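Local coordinates for glycoside hydrolase family protein (Novosphingobium sp. PP1Y, PDB 6Q2F) that probably hydrolyses alpha-L-rhamnosidic bonds, releasing terminal rhamnose from glycosides, at residues W61-I66 / D100-Y105; P652-P657 / T1097-L1102; R712-Y717 / T1069-P1074. All coordinates share one frame; numbering follows the deposited sequence.

From the N terminus, the chain first makes contact 1, which ties the turn ending strand 56-62 to the loop that follows strand 85-91 and closes a loop of 33 residues holding helix 68-81 and strand 85-91, the first beta-alpha-beta unit of a (beta/alpha)8 barrel. Only after it does contact 2 open, at 652-657 after the seventh barrel strand; it closes a loop of 439 residues on helix 1099-1105 of the C-terminal beta-sandwich domain. Contact 3, 712-717 with 1069-1074, is nested inside that loop and joins the same two domains. Contacts 2 and 3 touch where Pro-657 packs on Trp-714 and Trp-1071, their centres about 17 Å apart. Contact 1 stands separate, its nearest atoms about 10 Å from contact 2.

Contact 1 (W61-I66 / D100-Y105); sequences WMNGNI and DHRLVY
Arg-102 and Leu-103 carry this contact, laid against a type I' beta turn that runs from Met-62 to Asn-65. The turn presents Gly-64 O, and Leu-103 N donates to it along a carbonyl lone pair at 2.9 Å, nearly straight at 170°. Gly-64 fits for two reasons: its phi is positive, and a CB there would run into Arg-102 CB.

Arg-102 stretches out from CG to NE and brings NH1 to Asn-63 O at 3.0 Å, with the oxygen close to the guanidinium plane. The same nitrogen also reaches Thr-95 O, so two backbone carbonyls grip it. Asn-63 OD1 sits over one guanidinium face; that oxygen takes its hydrogen bond from Thr-95 N.

Leu-103 turns its CD1 branch into Ile-66, crossing it obliquely. The packing is tight, with Leu-103 CD1 3.4 Å from Ile-66 CB and only 3.0 Å from Ile-66 O. That carbonyl accepts from a water that also donates to His-101 O. Within the turn, Met-62 O accepts from both Asn-65 N (3.0 Å) and Asn-65 ND2 (3.1 Å), and the amide also donates to Pro-96 O.

All this lies at the C-terminal end of barrel strand 56-62, where the chain reaches the loop between strand 85-91 and helix 108-124; Leu-103 and Ile-66 also touch that helix, and Ile-66 rests on helix 68-81.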
loop_
_atom_site.group_PDB
_atom_site.type_symbol
_atom_site.label_atom_id
_atom_site.label_comp_id
_atom_site.label_asym_id
_atom_site.label_seq_id
_atom_site.Cartn_x
_atom_site.Cartn_y
_atom_site.Cartn_z
ATOM N N TRP A 61 3.144 9.454 -19.296
ATOM C CA TRP A 61 2.952 9.785 -20.702
ATOM C C TRP A 61 1.581 9.260 -21.116
ATOM O O TRP A 61 1.377 8.049 -21.192
ATOM C CB TRP A 61 4.054 9.160 -21.558
ATOM C CG TRP A 61 5.391 9.824 -21.442
ATOM C CD1 TRP A 61 5.741 10.826 -20.602
ATOM C CD2 TRP A 61 6.560 9.510 -22.210
ATOM N NE1 TRP A 61 7.060 11.167 -20.788
ATOM C CE2 TRP A 61 7.581 10.368 -21.779
ATOM C CE3 TRP A 61 6.842 8.565 -23.211
ATOM C CZ2 TRP A 61 8.864 10.342 -22.336
ATOM C CZ3 TRP A 61 8.097 8.551 -23.764
ATOM C CH2 TRP A 61 9.100 9.433 -23.320
HETATM N N MSE A 62 0.640 10.168 -21.367
HETATM C CA MSE A 62 -0.753 9.787 -21.546
HETATM C C MSE A 62 -1.080 9.383 -22.995
HETATM O O MSE A 62 -1.274 10.245 -23.845
HETATM C CB MSE A 62 -1.681 10.935 -21.113
HETATM C CG MSE A 62 -1.644 11.314 -19.626
HETATM SE SE MSE A 62 -1.693 9.785 -18.427
HETATM C CE MSE A 62 -3.415 9.134 -19.075
ATOM N N ASN A 63 -1.136 8.073 -23.271
ATOM C CA ASN A 63 -1.696 7.558 -24.524
ATOM C C ASN A 63 -0.991 8.146 -25.749
ATOM O O ASN A 63 -1.628 8.592 -26.701
ATOM C CB ASN A 63 -3.206 7.839 -24.565
ATOM C CG ASN A 63 -3.945 7.036 -25.628
ATOM O OD1 ASN A 63 -5.119 7.299 -25.887
ATOM N ND2 ASN A 63 -3.277 6.041 -26.224
ATOM N N GLY A 64 0.338 8.145 -25.728
ATOM C CA GLY A 64 1.082 8.639 -26.871
ATOM C C GLY A 64 1.155 10.156 -26.999
ATOM O O GLY A 64 1.794 10.650 -27.941
ATOM N N ASN A 65 0.527 10.918 -26.099
ATOM C CA ASN A 65 0.598 12.382 -26.136
ATOM C C ASN A 65 1.956 12.833 -25.600
ATOM O O ASN A 65 2.117 13.167 -24.423
ATOM C CB ASN A 65 -0.543 12.982 -25.327
ATOM C CG ASN A 65 -1.860 12.949 -26.079
ATOM O OD1 ASN A 65 -1.986 13.561 -27.124
ATOM N ND2 ASN A 65 -2.844 12.239 -25.542
ATOM N N ILE A 66 2.949 12.866 -26.492
ATOM C CA ILE A 66 4.354 13.002 -26.111
ATOM C C ILE A 66 5.067 13.836 -27.158
ATOM O O ILE A 66 4.942 13.567 -28.352
ATOM C CB ILE A 66 5.058 11.631 -26.028
ATOM C CG1 ILE A 66 4.307 10.657 -25.115
ATOM C CG2 ILE A 66 6.506 11.794 -25.605
ATOM C CD1 ILE A 66 4.472 9.181 -25.570
ATOM N N ASP A 100 0.075 16.407 -32.668
ATOM C CA ASP A 100 -0.050 16.168 -34.097
ATOM C C ASP A 100 -0.081 14.673 -34.419
ATOM O O ASP A 100 -0.849 14.234 -35.284
ATOM C CB ASP A 100 1.104 16.873 -34.803
ATOM C CG ASP A 100 1.044 16.719 -36.284
ATOM O OD1 ASP A 100 1.576 15.705 -36.776
ATOM O OD2 ASP A 100 0.470 17.609 -36.947
ATOM N N HIS A 101 0.723 13.874 -33.719
ATOM C CA HIS A 101 0.692 12.427 -33.905
ATOM C C HIS A 101 1.134 11.713 -32.630
ATOM O O HIS A 101 2.163 12.057 -32.034
ATOM C CB HIS A 101 1.576 11.999 -35.079
ATOM C CG HIS A 101 2.979 12.509 -34.990
ATOM N ND1 HIS A 101 3.330 13.794 -35.349
ATOM C CD2 HIS A 101 4.124 11.904 -34.590
ATOM C CE1 HIS A 101 4.628 13.962 -35.169
ATOM N NE2 HIS A 101 5.135 12.831 -34.707
ATOM N N ARG A 102 0.366 10.698 -32.241
ATOM C CA ARG A 102 0.683 9.934 -31.046
ATOM C C ARG A 102 1.979 9.161 -31.240
ATOM O O ARG A 102 2.254 8.632 -32.322
ATOM C CB ARG A 102 -0.457 8.969 -30.710
ATOM C CG ARG A 102 -1.796 9.640 -30.361
ATOM C CD ARG A 102 -2.764 8.578 -29.836
ATOM N NE ARG A 102 -4.178 8.969 -29.870
ATOM C CZ ARG A 102 -4.852 9.469 -28.838
ATOM N NH1 ARG A 102 -4.256 9.677 -27.663
ATOM N NH2 ARG A 102 -6.133 9.760 -28.980
ATOM N N LEU A 103 2.786 9.110 -30.183
ATOM C CA LEU A 103 4.010 8.324 -30.183
ATOM C C LEU A 103 3.691 6.961 -29.589
ATOM O O LEU A 103 3.269 6.872 -28.435
ATOM C CB LEU A 103 5.102 9.038 -29.385
ATOM C CG LEU A 103 5.588 10.375 -29.961
ATOM C CD1 LEU A 103 6.559 11.085 -29.044
ATOM C CD2 LEU A 103 6.162 10.219 -31.346
ATOM N N VAL A 104 3.872 5.904 -30.383
ATOM C CA VAL A 104 3.509 4.554 -29.964
ATOM C C VAL A 104 4.693 3.909 -29.251
ATOM O O VAL A 104 5.820 3.896 -29.768
ATOM C CB VAL A 104 3.048 3.716 -31.167
ATOM C CG1 VAL A 104 2.789 2.262 -30.756
ATOM C CG2 VAL A 104 1.778 4.347 -31.751
ATOM N N TYR A 105 4.421 3.335 -28.083
ATOM C CA TYR A 105 5.421 2.715 -27.217
ATOM C C TYR A 105 6.424 1.857 -27.984
ATOM O O TYR A 105 6.039 0.933 -28.701
ATOM C CB TYR A 105 4.693 1.866 -26.176
ATOM C CG TYR A 105 5.607 1.181 -25.186
ATOM C CD1 TYR A 105 6.178 1.889 -24.145
ATOM C CD2 TYR A 105 5.862 -0.179 -25.264
ATOM C CE1 TYR A 105 7.007 1.264 -23.207
ATOM C CE2 TYR A 105 6.676 -0.820 -24.311
ATOM C CZ TYR A 105 7.242 -0.077 -23.310
ATOM O OH TYR A 105 8.055 -0.683 -22.402
HETATM O O HOH W 1 4.333 13.537 -30.823
#

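Contact 2 (P652-P657 / T1097-L1102)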
loop_
_atom_site.group_PDB
_atom_site.type_symbol
_atom_site.label_atom_id
_atom_site.label_comp_id
_atom_site.label_asym_id
_atom_site.label_seq_id
_atom_site.Cartn_x
_atom_site.Cartn_y
_atom_site.Cartn_z
ATOM N N PRO A 652 -10.959 17.693 -9.642
ATOM C CA PRO A 652 -10.156 18.301 -10.721
ATOM C C PRO A 652 -9.491 19.607 -10.309
ATOM O O PRO A 652 -10.160 20.596 -10.007
ATOM C CB PRO A 652 -11.185 18.532 -11.831
ATOM C CG PRO A 652 -12.374 17.730 -11.445
ATOM C CD PRO A 652 -12.389 17.643 -9.970
ATOM N N TRP A 653 -8.157 19.612 -10.338
ATOM C CA TRP A 653 -7.345 20.803 -10.070
ATOM C C TRP A 653 -7.773 21.524 -8.793
ATOM O O TRP A 653 -7.566 22.730 -8.639
ATOM C CB TRP A 653 -7.352 21.753 -11.272
ATOM C CG TRP A 653 -6.537 21.181 -12.416
ATOM C CD1 TRP A 653 -5.195 21.342 -12.620
ATOM C CD2 TRP A 653 -7.004 20.323 -13.474
ATOM N NE1 TRP A 653 -4.805 20.653 -13.741
ATOM C CE2 TRP A 653 -5.891 20.017 -14.281
ATOM C CE3 TRP A 653 -8.256 19.801 -13.821
ATOM C CZ2 TRP A 653 -5.987 19.194 -15.409
ATOM C CZ3 TRP A 653 -8.348 18.975 -14.938
ATOM C CH2 TRP A 653 -7.220 18.680 -15.717
ATOM N N ALA A 654 -8.314 20.779 -7.828
ATOM C CA ALA A 654 -8.855 21.375 -6.612
ATOM C C ALA A 654 -7.850 21.398 -5.455
ATOM O O ALA A 654 -8.236 21.236 -4.291
ATOM C CB ALA A 654 -10.144 20.655 -6.218
ATOM N N PHE A 655 -6.574 21.631 -5.731
ATOM C CA PHE A 655 -5.582 21.620 -4.665
ATOM C C PHE A 655 -4.534 22.696 -4.877
ATOM O O PHE A 655 -3.970 22.835 -5.963
ATOM C CB PHE A 655 -4.863 20.242 -4.559
ATOM C CG PHE A 655 -5.783 19.081 -4.385
ATOM C CD1 PHE A 655 -6.306 18.423 -5.497
ATOM C CD2 PHE A 655 -6.107 18.625 -3.111
ATOM C CE1 PHE A 655 -7.150 17.314 -5.336
ATOM C CE2 PHE A 655 -6.947 17.519 -2.933
ATOM C CZ PHE A 655 -7.467 16.859 -4.043
ATOM N N ALA A 656 -4.286 23.442 -3.823
ATOM C CA ALA A 656 -3.131 24.299 -3.669
ATOM C C ALA A 656 -2.362 23.759 -2.473
ATOM O O ALA A 656 -2.894 22.931 -1.726
ATOM C CB ALA A 656 -3.547 25.760 -3.447
ATOM N N PRO A 657 -1.108 24.172 -2.267
ATOM C CA PRO A 657 -0.333 23.601 -1.149
ATOM C C PRO A 657 -1.044 23.712 0.189
ATOM O O PRO A 657 -0.889 22.831 1.044
ATOM C CB PRO A 657 0.964 24.415 -1.187
ATOM C CG PRO A 657 1.097 24.805 -2.631
ATOM C CD PRO A 657 -0.299 25.108 -3.073
ATOM N N THR A 1097 -6.065 28.254 -7.683
ATOM C CA THR A 1097 -6.205 27.035 -8.471
ATOM C C THR A 1097 -6.947 27.322 -9.781
ATOM O O THR A 1097 -7.504 28.401 -9.994
ATOM C CB THR A 1097 -6.969 25.959 -7.700
ATOM O OG1 THR A 1097 -8.313 26.406 -7.474
ATOM C CG2 THR A 1097 -6.284 25.629 -6.358
ATOM N N TRP A 1098 -6.958 26.318 -10.662
ATOM C CA TRP A 1098 -7.713 26.399 -11.911
ATOM C C TRP A 1098 -9.214 26.294 -11.724
ATOM O O TRP A 1098 -9.937 26.424 -12.719
ATOM C CB TRP A 1098 -7.294 25.283 -12.870
ATOM C CG TRP A 1098 -6.113 25.614 -13.690
ATOM C CD1 TRP A 1098 -4.854 25.055 -13.598
ATOM C CD2 TRP A 1098 -6.050 26.589 -14.734
ATOM N NE1 TRP A 1098 -4.022 25.629 -14.540
ATOM C CE2 TRP A 1098 -4.734 26.564 -15.253
ATOM C CE3 TRP A 1098 -6.985 27.470 -15.301
ATOM C CZ2 TRP A 1098 -4.325 27.405 -16.300
ATOM C CZ3 TRP A 1098 -6.578 28.297 -16.348
ATOM C CH2 TRP A 1098 -5.260 28.259 -16.833
ATOM N N VAL A 1099 -9.694 26.056 -10.502
ATOM C CA VAL A 1099 -11.095 25.683 -10.306
ATOM C C VAL A 1099 -12.028 26.760 -10.861
ATOM O O VAL A 1099 -13.009 26.464 -11.558
ATOM C CB VAL A 1099 -11.366 25.414 -8.814
ATOM C CG1 VAL A 1099 -12.859 25.293 -8.534
ATOM C CG2 VAL A 1099 -10.633 24.161 -8.368
ATOM N N ASN A 1100 -11.739 28.024 -10.550
ATOM C CA ASN A 1100 -12.688 29.091 -10.834
ATOM C C ASN A 1100 -12.774 29.363 -12.331
ATOM O O ASN A 1100 -13.863 29.592 -12.860
ATOM C CB ASN A 1100 -12.295 30.362 -10.068
ATOM C CG ASN A 1100 -12.585 30.274 -8.569
ATOM O OD1 ASN A 1100 -13.105 29.269 -8.079
ATOM N ND2 ASN A 1100 -12.248 31.336 -7.835
ATOM N N ARG A 1101 -11.637 29.355 -13.032
ATOM C CA ARG A 1101 -11.659 29.535 -14.484
ATOM C C ARG A 1101 -12.304 28.348 -15.187
ATOM O O ARG A 1101 -12.863 28.504 -16.278
ATOM C CB ARG A 1101 -10.239 29.741 -15.016
ATOM C CG ARG A 1101 -10.186 30.178 -16.470
ATOM C CD ARG A 1101 -10.945 31.515 -16.646
ATOM N NE ARG A 1101 -12.273 31.342 -17.222
ATOM C CZ ARG A 1101 -13.071 32.342 -17.591
ATOM N NH1 ARG A 1101 -12.676 33.595 -17.449
ATOM N NH2 ARG A 1101 -14.262 32.089 -18.114
ATOM N N LEU A 1102 -12.205 27.157 -14.594
ATOM C CA LEU A 1102 -12.922 26.004 -15.120
ATOM C C LEU A 1102 -14.421 26.201 -14.966
ATOM O O LEU A 1102 -15.187 25.991 -15.911
ATOM C CB LEU A 1102 -12.471 24.728 -14.400
ATOM C CG LEU A 1102 -11.086 24.157 -14.715
ATOM C CD1 LEU A 1102 -10.715 23.099 -13.687
ATOM C CD2 LEU A 1102 -11.089 23.545 -16.121
#
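An interface between the catalytic barrel and the C-terminal galactose-binding-like domain runs through this contact: the loop after barrel strand 642-649 lies against the start of helix 1099-1105. Trp-653 has the most surface covered. Its indole and that of Trp-1098 leave their backbones side by side, pointing the same way, and yet the rings meet as an offset edge-to-face pair. The edge of Trp-1098 is turned to the face of Trp-653, with planes 82° apart and five-membered ring centroids 5.3 Å apart. The closest ring atoms are the two CD1 carbons, Trp-653 CD1 and Trp-1098 CD1, at 3.9 Å. Further along the indole, Leu-1102 CD1 comes within 4.1 Å of Trp-653 CE3, the two side chains crossing at about a right angle.

The helix belongs to a sandwich of antiparallel sheets, where it follows strand 1086-1095. Just ahead of it Thr-1097 places OG1 between its own backbone N and carbonyl carbon (chi1 65°), and from there OG1 accepts a weak capping bond from Val-1099 N at 3.3 Å. That rotation also sends CG2 of Thr-1097 to Phe-655 O, 3.6 Å away.

Trp-653 O is bordered by carbon: Thr-1097 CB lies 3.4 Å from it, and Val-1099 CG2 stands at the same distance while also touching Ala-654 CA. Outside the two segments, Tyr-700 stacks on Trp-653, and Trp-1098 NE1 donates to Gln-704 O, which fixes how the second indole is rotated.

Contact 3 (R712-Y717 / T1069-P1074); sequences RPWVDY and TAWHAP
Trp-714 and Tyr-717 both carry CG anti to the backbone N, so their rings swing off helix 712-726 to where Trp-1071 enters. Trp-1071 holds CG in the crowded position between its own N and carbonyl carbon (chi1 51°), and that rotation pushes its six-membered ring toward the helix.

Trp-714 brings its edge over one face of Trp-1071, an offset edge-to-face pair with planes at 70°; Trp-714 CE3 lies 3.6 Å from Trp-1071 CZ3. Trp-1071 in turn drives its own edge into the face of Tyr-717, planes at 80°, with Trp-1071 CH2 above the centre of the phenol ring. The tightest approach here is Trp-1071 CZ2 to Tyr-717 CG, 3.4 Å. On the other face of the indole lies the imidazole of His-1072, through CD2.

The three rings form an aromatic cluster between the barrel domain and the C-terminal sandwich: Trp-1071 comes just after strand 1065-1070, an outermost strand of its antiparallel sheet, and the helix follows the eighth barrel strand. The hydroxyl of Tyr-717 bonds to Asp-665 and Lys-661 of helix 657-670. An alanine in place of Tyr-717 would take away the face that receives the edge of Trp-1071 and the hydroxyl with its two partners, and would probably loosen the packing of helix 712-726 on the sandwich and on helix 657-670.

One turn earlier, Pro-713 CG presses on Thr-1069 CG2 at a tight 3.3 Å; Thr-1069 OG1, beside it, is buried and finds no polar partner. A water joins the two segments, accepting from Trp-1071 NE1 at 3.0 Å and donating to Pro-713 O at 2.8 Å.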
loop_
_atom_site.group_PDB
_atom_site.type_symbol
_atom_site.label_atom_id
_atom_site.label_comp_id
_atom_site.label_asym_id
_atom_site.label_seq_id
_atom_site.Cartn_x
_atom_site.Cartn_y
_atom_site.Cartn_z
ATOM N N ARG A 712 7.855 26.336 -5.914
ATOM C CA ARG A 712 9.161 26.078 -5.308
ATOM C C ARG A 712 9.133 26.125 -3.781
ATOM O O ARG A 712 9.718 25.220 -3.162
ATOM C CB ARG A 712 10.197 27.067 -5.880
ATOM C CG ARG A 712 11.610 27.000 -5.262
ATOM C CD ARG A 712 12.266 25.687 -5.575
ATOM N NE ARG A 712 13.645 25.600 -5.094
ATOM C CZ ARG A 712 14.712 25.481 -5.877
ATOM N NH1 ARG A 712 14.573 25.421 -7.202
ATOM N NH2 ARG A 712 15.915 25.399 -5.326
ATOM N N PRO A 713 8.492 27.108 -3.117
ATOM C CA PRO A 713 8.460 27.075 -1.643
ATOM C C PRO A 713 7.784 25.835 -1.094
ATOM O O PRO A 713 8.247 25.288 -0.095
ATOM C CB PRO A 713 7.690 28.355 -1.269
ATOM C CG PRO A 713 7.915 29.274 -2.440
ATOM C CD PRO A 713 7.865 28.331 -3.639
ATOM N N TRP A 714 6.713 25.366 -1.742
ATOM C CA TRP A 714 6.060 24.116 -1.344
ATOM C C TRP A 714 7.015 22.933 -1.481
ATOM O O TRP A 714 7.166 22.134 -0.556
ATOM C CB TRP A 714 4.789 23.928 -2.194
ATOM C CG TRP A 714 4.108 22.553 -2.209
ATOM C CD1 TRP A 714 3.848 21.787 -3.319
ATOM C CD2 TRP A 714 3.593 21.805 -1.084
ATOM N NE1 TRP A 714 3.205 20.626 -2.957
ATOM C CE2 TRP A 714 3.025 20.615 -1.598
ATOM C CE3 TRP A 714 3.547 22.030 0.296
ATOM C CZ2 TRP A 714 2.442 19.644 -0.778
ATOM C CZ3 TRP A 714 2.955 21.056 1.117
ATOM C CH2 TRP A 714 2.419 19.887 0.574
ATOM N N VAL A 715 7.701 22.821 -2.620
ATOM C CA VAL A 715 8.646 21.720 -2.796
ATOM C C VAL A 715 9.799 21.849 -1.803
ATOM O O VAL A 715 10.293 20.846 -1.273
ATOM C CB VAL A 715 9.128 21.666 -4.258
ATOM C CG1 VAL A 715 10.144 20.545 -4.461
ATOM C CG2 VAL A 715 7.924 21.474 -5.210
ATOM N N ASP A 716 10.230 23.089 -1.515
ATOM C CA ASP A 716 11.282 23.293 -0.519
ATOM C C ASP A 716 10.829 22.811 0.854
ATOM O O ASP A 716 11.620 22.276 1.635
ATOM C CB ASP A 716 11.659 24.772 -0.438
ATOM C CG ASP A 716 12.606 25.217 -1.544
ATOM O OD1 ASP A 716 13.313 24.383 -2.132
ATOM O OD2 ASP A 716 12.671 26.437 -1.779
ATOM N N TYR A 717 9.560 23.029 1.180
ATOM C CA TYR A 717 9.023 22.539 2.442
ATOM C C TYR A 717 9.121 21.027 2.512
ATOM O O TYR A 717 9.526 20.463 3.543
ATOM C CB TYR A 717 7.574 23.007 2.579
ATOM C CG TYR A 717 6.811 22.381 3.716
ATOM C CD1 TYR A 717 6.141 21.161 3.555
ATOM C CD2 TYR A 717 6.756 23.006 4.953
ATOM C CE1 TYR A 717 5.425 20.606 4.603
ATOM C CE2 TYR A 717 6.046 22.461 5.993
ATOM C CZ TYR A 717 5.393 21.265 5.818
ATOM O OH TYR A 717 4.685 20.757 6.866
ATOM N N THR A 1069 7.349 33.343 0.324
ATOM C CA THR A 1069 5.966 33.192 -0.098
ATOM C C THR A 1069 5.189 32.404 0.945
ATOM O O THR A 1069 5.667 31.392 1.464
ATOM C CB THR A 1069 5.856 32.579 -1.517
ATOM O OG1 THR A 1069 5.141 31.346 -1.515
ATOM C CG2 THR A 1069 7.209 32.478 -2.170
ATOM N N ALA A 1070 4.017 32.931 1.285
ATOM C CA ALA A 1070 3.143 32.357 2.293
ATOM C C ALA A 1070 2.113 31.498 1.573
ATOM O O ALA A 1070 1.374 31.996 0.709
ATOM C CB ALA A 1070 2.472 33.470 3.104
ATOM N N TRP A 1071 2.085 30.199 1.896
ATOM C CA TRP A 1071 1.191 29.282 1.208
ATOM C C TRP A 1071 0.257 28.519 2.136
ATOM O O TRP A 1071 -0.492 27.663 1.660
ATOM C CB TRP A 1071 1.988 28.286 0.347
ATOM C CG TRP A 1071 3.118 27.576 1.069
ATOM C CD1 TRP A 1071 4.413 27.986 1.159
ATOM C CD2 TRP A 1071 3.037 26.344 1.789
ATOM N NE1 TRP A 1071 5.144 27.092 1.899
ATOM C CE2 TRP A 1071 4.324 26.065 2.285
ATOM C CE3 TRP A 1071 2.002 25.440 2.053
ATOM C CZ2 TRP A 1071 4.609 24.918 3.042
ATOM C CZ3 TRP A 1071 2.291 24.299 2.807
ATOM C CH2 TRP A 1071 3.583 24.058 3.294
ATOM N N HIS A 1072 0.250 28.824 3.437
ATOM C CA HIS A 1072 -0.734 28.245 4.339
ATOM C C HIS A 1072 -0.886 29.177 5.533
ATOM O O HIS A 1072 -0.035 30.033 5.781
ATOM C CB HIS A 1072 -0.341 26.816 4.775
ATOM C CG HIS A 1072 0.824 26.763 5.715
ATOM N ND1 HIS A 1072 0.729 27.134 7.043
ATOM C CD2 HIS A 1072 2.110 26.378 5.523
ATOM C CE1 HIS A 1072 1.905 26.981 7.628
ATOM N NE2 HIS A 1072 2.761 26.524 6.729
ATOM N N ALA A 1073 -1.976 29.000 6.272
ATOM C CA ALA A 1073 -2.287 29.891 7.372
ATOM C C ALA A 1073 -1.494 29.486 8.619
ATOM O O ALA A 1073 -1.300 28.301 8.861
ATOM C CB ALA A 1073 -3.789 29.888 7.660
ATOM N N PRO A 1074 -1.009 30.478 9.392
ATOM C CA PRO A 1074 -1.165 31.909 9.099
ATOM C C PRO A 1074 -0.204 32.419 8.027
ATOM O O PRO A 1074 0.999 32.142 8.056
ATOM C CB PRO A 1074 -0.899 32.589 10.450
ATOM C CG PRO A 1074 -0.064 31.631 11.217
ATOM C CD PRO A 1074 -0.324 30.235 10.675
HETATM O O HOH W 2 8.142 26.985 2.128
#